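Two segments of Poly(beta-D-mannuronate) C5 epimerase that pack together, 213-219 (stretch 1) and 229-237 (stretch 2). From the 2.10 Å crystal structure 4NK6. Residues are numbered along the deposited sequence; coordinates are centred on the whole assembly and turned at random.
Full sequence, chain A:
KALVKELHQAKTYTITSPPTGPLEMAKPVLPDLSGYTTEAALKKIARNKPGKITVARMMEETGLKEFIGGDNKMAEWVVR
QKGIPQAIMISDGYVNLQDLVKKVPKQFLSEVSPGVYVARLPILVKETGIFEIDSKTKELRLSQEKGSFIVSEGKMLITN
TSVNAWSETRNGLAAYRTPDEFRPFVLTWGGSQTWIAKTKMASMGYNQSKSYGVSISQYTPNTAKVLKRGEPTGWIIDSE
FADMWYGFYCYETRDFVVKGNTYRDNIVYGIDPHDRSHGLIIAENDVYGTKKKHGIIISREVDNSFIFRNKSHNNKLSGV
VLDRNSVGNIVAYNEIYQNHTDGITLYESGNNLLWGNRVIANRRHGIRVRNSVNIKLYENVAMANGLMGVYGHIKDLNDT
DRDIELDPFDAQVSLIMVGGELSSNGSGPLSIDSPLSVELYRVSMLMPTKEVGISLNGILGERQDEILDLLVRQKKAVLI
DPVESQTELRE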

ATOM      1  N   GLY A 213      -6.737  -4.763   3.179  1.00 29.47           N
ATOM      2  CA  GLY A 213      -5.630  -5.401   3.878  1.00 29.71           C
ATOM      3  C   GLY A 213      -5.088  -4.535   4.991  1.00 28.16           C
ATOM      4  O   GLY A 213      -5.469  -4.681   6.148  1.00 33.59           O
ATOM      5  N   VAL A 214      -4.168  -3.643   4.640  1.00 33.66           N
ATOM      6  CA  VAL A 214      -3.748  -2.567   5.533  1.00 31.23           C
ATOM      7  C   VAL A 214      -4.044  -1.311   4.734  1.00 31.58           C
ATOM      8  O   VAL A 214      -3.430  -1.076   3.700  1.00 33.17           O
ATOM      9  CB  VAL A 214      -2.247  -2.646   5.865  1.00 30.95           C
ATOM     10  CG1 VAL A 214      -1.783  -1.384   6.591  1.00 32.17           C
ATOM     11  CG2 VAL A 214      -1.943  -3.903   6.678  1.00 29.70           C
ATOM     12  N   SER A 215      -5.021  -0.537   5.185  1.00 28.16           N
ATOM     13  CA  SER A 215      -5.501   0.610   4.430  1.00 29.06           C
ATOM     14  C   SER A 215      -5.409   1.861   5.274  1.00 31.84           C
ATOM     15  O   SER A 215      -5.915   1.889   6.388  1.00 36.40           O
ATOM     16  CB  SER A 215      -6.970   0.412   4.013  1.00 28.34           C
ATOM     17  OG  SER A 215      -7.113  -0.684   3.132  1.00 29.26           O
ATOM     18  N   ILE A 216      -4.773   2.892   4.721  1.00 33.77           N
ATOM     19  CA  ILE A 216      -4.625   4.190   5.371  1.00 35.49           C
ATOM     20  C   ILE A 216      -5.503   5.161   4.586  1.00 38.20           C
ATOM     21  O   ILE A 216      -5.335   5.297   3.387  1.00 32.84           O
ATOM     22  CB  ILE A 216      -3.156   4.664   5.292  1.00 31.09           C
ATOM     23  CG1 ILE A 216      -2.204   3.529   5.698  1.00 35.38           C
ATOM     24  CG2 ILE A 216      -2.936   5.912   6.131  1.00 29.88           C
ATOM     25  CD1 ILE A 216      -2.344   3.099   7.176  1.00 37.92           C
ATOM     26  N   SER A 217      -6.435   5.849   5.237  1.00 34.04           N
ATOM     27  CA  SER A 217      -7.433   6.569   4.456  1.00 32.03           C
ATOM     28  C   SER A 217      -8.024   7.809   5.097  1.00 34.35           C
ATOM     29  O   SER A 217      -8.472   7.784   6.244  1.00 33.29           O
ATOM     30  CB  SER A 217      -8.582   5.617   4.080  1.00 37.67           C
ATOM     31  OG  SER A 217      -9.528   6.244   3.227  1.00 33.55           O
ATOM     32  N   GLN A 218      -8.059   8.892   4.332  1.00 32.65           N
ATOM     33  CA  GLN A 218      -8.888  10.026   4.702  1.00 34.96           C
ATOM     34  C   GLN A 218     -10.347   9.557   4.753  1.00 36.09           C
ATOM     35  O   GLN A 218     -10.713   8.583   4.083  1.00 37.04           O
ATOM     36  CB  GLN A 218      -8.707  11.149   3.673  1.00 32.91           C
ATOM     37  CG  GLN A 218      -9.556  12.399   3.895  1.00 35.26           C
ATOM     38  CD  GLN A 218      -9.336  13.048   5.265  1.00 41.87           C
ATOM     39  OE1 GLN A 218      -9.891  12.604   6.267  1.00 42.16           O
ATOM     40  NE2 GLN A 218      -8.532  14.104   5.302  1.00 38.09           N
ATOM     41  N   TYR A 219     -11.177  10.230   5.545  1.00 36.65           N
ATOM     42  CA  TYR A 219     -12.614   9.956   5.550  1.00 36.92           C
ATOM     43  C   TYR A 219     -13.209  10.209   4.162  1.00 40.21           C
ATOM     44  O   TYR A 219     -12.579  10.855   3.319  1.00 42.03           O
ATOM     45  CB  TYR A 219     -13.330  10.847   6.566  1.00 36.37           C
ATOM     46  CG  TYR A 219     -13.026  10.528   8.012  1.00 40.96           C
ATOM     47  CD1 TYR A 219     -13.622   9.443   8.640  1.00 40.25           C
ATOM     48  CD2 TYR A 219     -12.157  11.325   8.757  1.00 45.15           C
ATOM     49  CE1 TYR A 219     -13.353   9.145   9.963  1.00 44.61           C
ATOM     50  CE2 TYR A 219     -11.885  11.037  10.083  1.00 43.97           C
ATOM     51  CZ  TYR A 219     -12.491   9.945  10.680  1.00 44.23           C
ATOM     52  OH  TYR A 219     -12.234   9.640  11.996  1.00 44.84           O
ATOM     53  N   ARG A 229     -10.246  16.533   9.470  1.00 59.94           N
ATOM     54  CA  ARG A 229      -9.296  15.977  10.422  1.00 63.94           C
ATOM     55  C   ARG A 229      -7.828  16.099  10.014  1.00 65.95           C
ATOM     56  O   ARG A 229      -6.936  15.975  10.853  1.00 74.34           O
ATOM     57  CB  ARG A 229      -9.630  14.507  10.686  1.00 61.99           C
ATOM     58  CG  ARG A 229     -10.826  14.307  11.595  1.00 63.04           C
ATOM     59  CD  ARG A 229     -10.661  15.116  12.867  1.00 63.47           C
ATOM     60  NE  ARG A 229     -11.600  14.707  13.906  1.00 69.99           N
ATOM     61  CZ  ARG A 229     -12.647  15.424  14.303  1.00 72.51           C
ATOM     62  NH1 ARG A 229     -13.435  14.959  15.264  1.00 72.84           N
ATOM     63  NH2 ARG A 229     -12.909  16.604  13.750  1.00 69.43           N
ATOM     64  N   GLY A 230      -7.565  16.338   8.739  1.00 57.60           N
ATOM     65  CA  GLY A 230      -6.194  16.302   8.273  1.00 52.46           C
ATOM     66  C   GLY A 230      -5.887  14.907   7.765  1.00 49.95           C
ATOM     67  O   GLY A 230      -6.443  13.910   8.236  1.00 42.91           O
ATOM     68  N   GLU A 231      -5.001  14.827   6.787  1.00 39.67           N
ATOM     69  CA  GLU A 231      -4.747  13.554   6.139  1.00 38.33           C
ATOM     70  C   GLU A 231      -3.967  12.624   7.071  1.00 41.93           C
ATOM     71  O   GLU A 231      -3.112  13.077   7.839  1.00 41.49           O
ATOM     72  CB  GLU A 231      -4.027  13.794   4.811  1.00 42.12           C
ATOM     73  CG  GLU A 231      -4.752  14.833   3.961  1.00 42.65           C
ATOM     74  CD  GLU A 231      -4.156  15.019   2.580  1.00 50.84           C
ATOM     75  OE1 GLU A 231      -2.925  15.190   2.472  1.00 56.43           O
ATOM     76  OE2 GLU A 231      -4.928  15.009   1.601  1.00 48.27           O
ATOM     77  N   PRO A 232      -4.280  11.323   7.031  1.00 34.58           N
ATOM     78  CA  PRO A 232      -3.587  10.395   7.930  1.00 38.90           C
ATOM     79  C   PRO A 232      -2.122  10.254   7.523  1.00 39.88           C
ATOM     80  O   PRO A 232      -1.769  10.608   6.397  1.00 38.27           O
ATOM     81  CB  PRO A 232      -4.332   9.072   7.707  1.00 32.19           C
ATOM     82  CG  PRO A 232      -4.854   9.179   6.283  1.00 45.80           C
ATOM     83  CD  PRO A 232      -5.197  10.636   6.101  1.00 33.01           C
ATOM     84  N   THR A 233      -1.281   9.765   8.428  1.00 39.59           N
ATOM     85  CA  THR A 233       0.117   9.508   8.102  1.00 37.49           C
ATOM     86  C   THR A 233       0.679   8.379   8.969  1.00 44.53           C
ATOM     87  O   THR A 233      -0.051   7.769   9.760  1.00 37.04           O
ATOM     88  CB  THR A 233       0.971  10.762   8.258  1.00 38.31           C
ATOM     89  OG1 THR A 233       2.247  10.557   7.632  1.00 41.45           O
ATOM     90  CG2 THR A 233       1.163  11.113   9.746  1.00 37.99           C
ATOM     91  N   GLY A 234       1.972   8.101   8.813  1.00 44.11           N
ATOM     92  CA  GLY A 234       2.621   7.062   9.590  1.00 43.81           C
ATOM     93  C   GLY A 234       3.734   6.318   8.875  1.00 43.80           C
ATOM     94  O   GLY A 234       4.192   6.735   7.810  1.00 40.74           O
ATOM     95  N   TRP A 235       4.178   5.212   9.470  1.00 37.09           N
ATOM     96  CA  TRP A 235       5.281   4.440   8.923  1.00 38.01           C
ATOM     97  C   TRP A 235       4.924   2.977   8.941  1.00 39.51           C
ATOM     98  O   TRP A 235       4.238   2.507   9.845  1.00 41.17           O
ATOM     99  CB  TRP A 235       6.552   4.553   9.780  1.00 35.91           C
ATOM    100  CG  TRP A 235       7.120   5.918  10.071  1.00 39.16           C
ATOM    101  CD1 TRP A 235       6.788   7.109   9.490  1.00 36.97           C
ATOM    102  CD2 TRP A 235       8.144   6.211  11.033  1.00 39.07           C
ATOM    103  NE1 TRP A 235       7.544   8.127  10.035  1.00 39.20           N
ATOM    104  CE2 TRP A 235       8.381   7.602  10.983  1.00 40.84           C
ATOM    105  CE3 TRP A 235       8.884   5.430  11.931  1.00 40.22           C
ATOM    106  CZ2 TRP A 235       9.326   8.229  11.804  1.00 47.77           C
ATOM    107  CZ3 TRP A 235       9.819   6.050  12.741  1.00 42.74           C
ATOM    108  CH2 TRP A 235      10.034   7.439  12.672  1.00 51.10           C
ATOM    109  N   ILE A 236       5.446   2.249   7.968  1.00 37.27           N
ATOM    110  CA  ILE A 236       5.457   0.799   8.011  1.00 31.22           C
ATOM    111  C   ILE A 236       6.874   0.378   7.646  1.00 38.73           C
ATOM    112  O   ILE A 236       7.301   0.554   6.502  1.00 35.84           O
ATOM    113  CB  ILE A 236       4.452   0.200   7.031  1.00 28.28           C
ATOM    114  CG1 ILE A 236       3.028   0.484   7.510  1.00 31.31           C
ATOM    115  CG2 ILE A 236       4.661  -1.309   6.924  1.00 32.50           C
ATOM    116  CD1 ILE A 236       1.952   0.171   6.478  1.00 29.72           C
ATOM    117  N   ILE A 237       7.612  -0.151   8.618  1.00 32.23           N
ATOM    118  CA  ILE A 237       9.032  -0.421   8.405  1.00 35.91           C
ATOM    119  C   ILE A 237       9.466  -1.830   8.826  1.00 40.50           C
ATOM    120  O   ILE A 237       8.969  -2.381   9.814  1.00 36.27           O
ATOM    121  CB  ILE A 237       9.937   0.625   9.118  1.00 41.06           C
ATOM    122  CG1 ILE A 237       9.748   0.559  10.628  1.00 41.76           C
ATOM    123  CG2 ILE A 237       9.663   2.045   8.606  1.00 39.36           C
ATOM    124  CD1 ILE A 237      10.673   1.483  11.389  1.00 43.61           C
TER
HETATM  125  O   HOH W   1      -7.725  15.017   2.315  1.00 45.69           O
HETATM  126  O   HOH W   2     -11.614  11.486  14.052  1.00 54.26           O

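What holds the two segments together, if no hydrogen bond passes directly between them? They run nearly antiparallel, with end-to-end directions 169° apart, yet they do not pair as neighbouring strands of a sheet. The backbones are too far apart for that at one end: the CA atoms of Val 214 and Ile 236 lie 10.1 Å from each other, whereas those of Gln 218 and Glu 231 come within 5.6 Å. Side chains must therefore fill the wider end, and the contact as a whole buries a modest 360 Å².

Which apolar side chains do the filling? Val 214, Ile 216, Pro 232 and Ile 236 all direct their CA-to-CB bonds toward the opposing segment. At the wide end CG1 of Val 214 meets CD1 of Ile 236 at 4.0 Å; chi2 of the isoleucine is t, which extends its chain across the gap. Further along, CG2 of Ile 216 lies 3.8 Å from CG of Pro 232. The same proline CG also packs against backbone, 3.7 Å from C of Ser 217 and 3.8 Å from N of Gln 218, so its ring rests against the chain itself where the segments draw close. Ser 217, in contrast, points its CB away.

How do the polar groups of Gln 218 find partners? Its CA-to-CB bond points sideways, but the end of the side chain comes nearer to the other segment. The amide is used at both ends. OE1 of Gln 218 accepts a hydrogen bond from the backbone N of Tyr 219 at 2.8 Å, tying the side chain to its own segment, while NE2 of Gln 218 donates to water 1 at 3.2 Å. That water in turn donates to OE2 of Glu 231 at 2.9 Å, completing a bridge between the segments. NE2 of Gln 218 also lies 3.6 Å from O of Gly 230, a contact rather than a hydrogen bond.

Does Tyr 219 engage Arg 229 in a similar way? It combines packing with a second water bridge. CE2 of Tyr 219 lies 3.8 Å from CG of Arg 229, so the aliphatic part of the arginine approaches the ring, obliquely. Beyond this touch, water 2 donates to OH of Tyr 219 at 2.8 Å and accepts from NE of Arg 229 at 3.2 Å. The arginine is partly exposed and poorly ordered, so the details of this bridge are less certain than those of the buried packing.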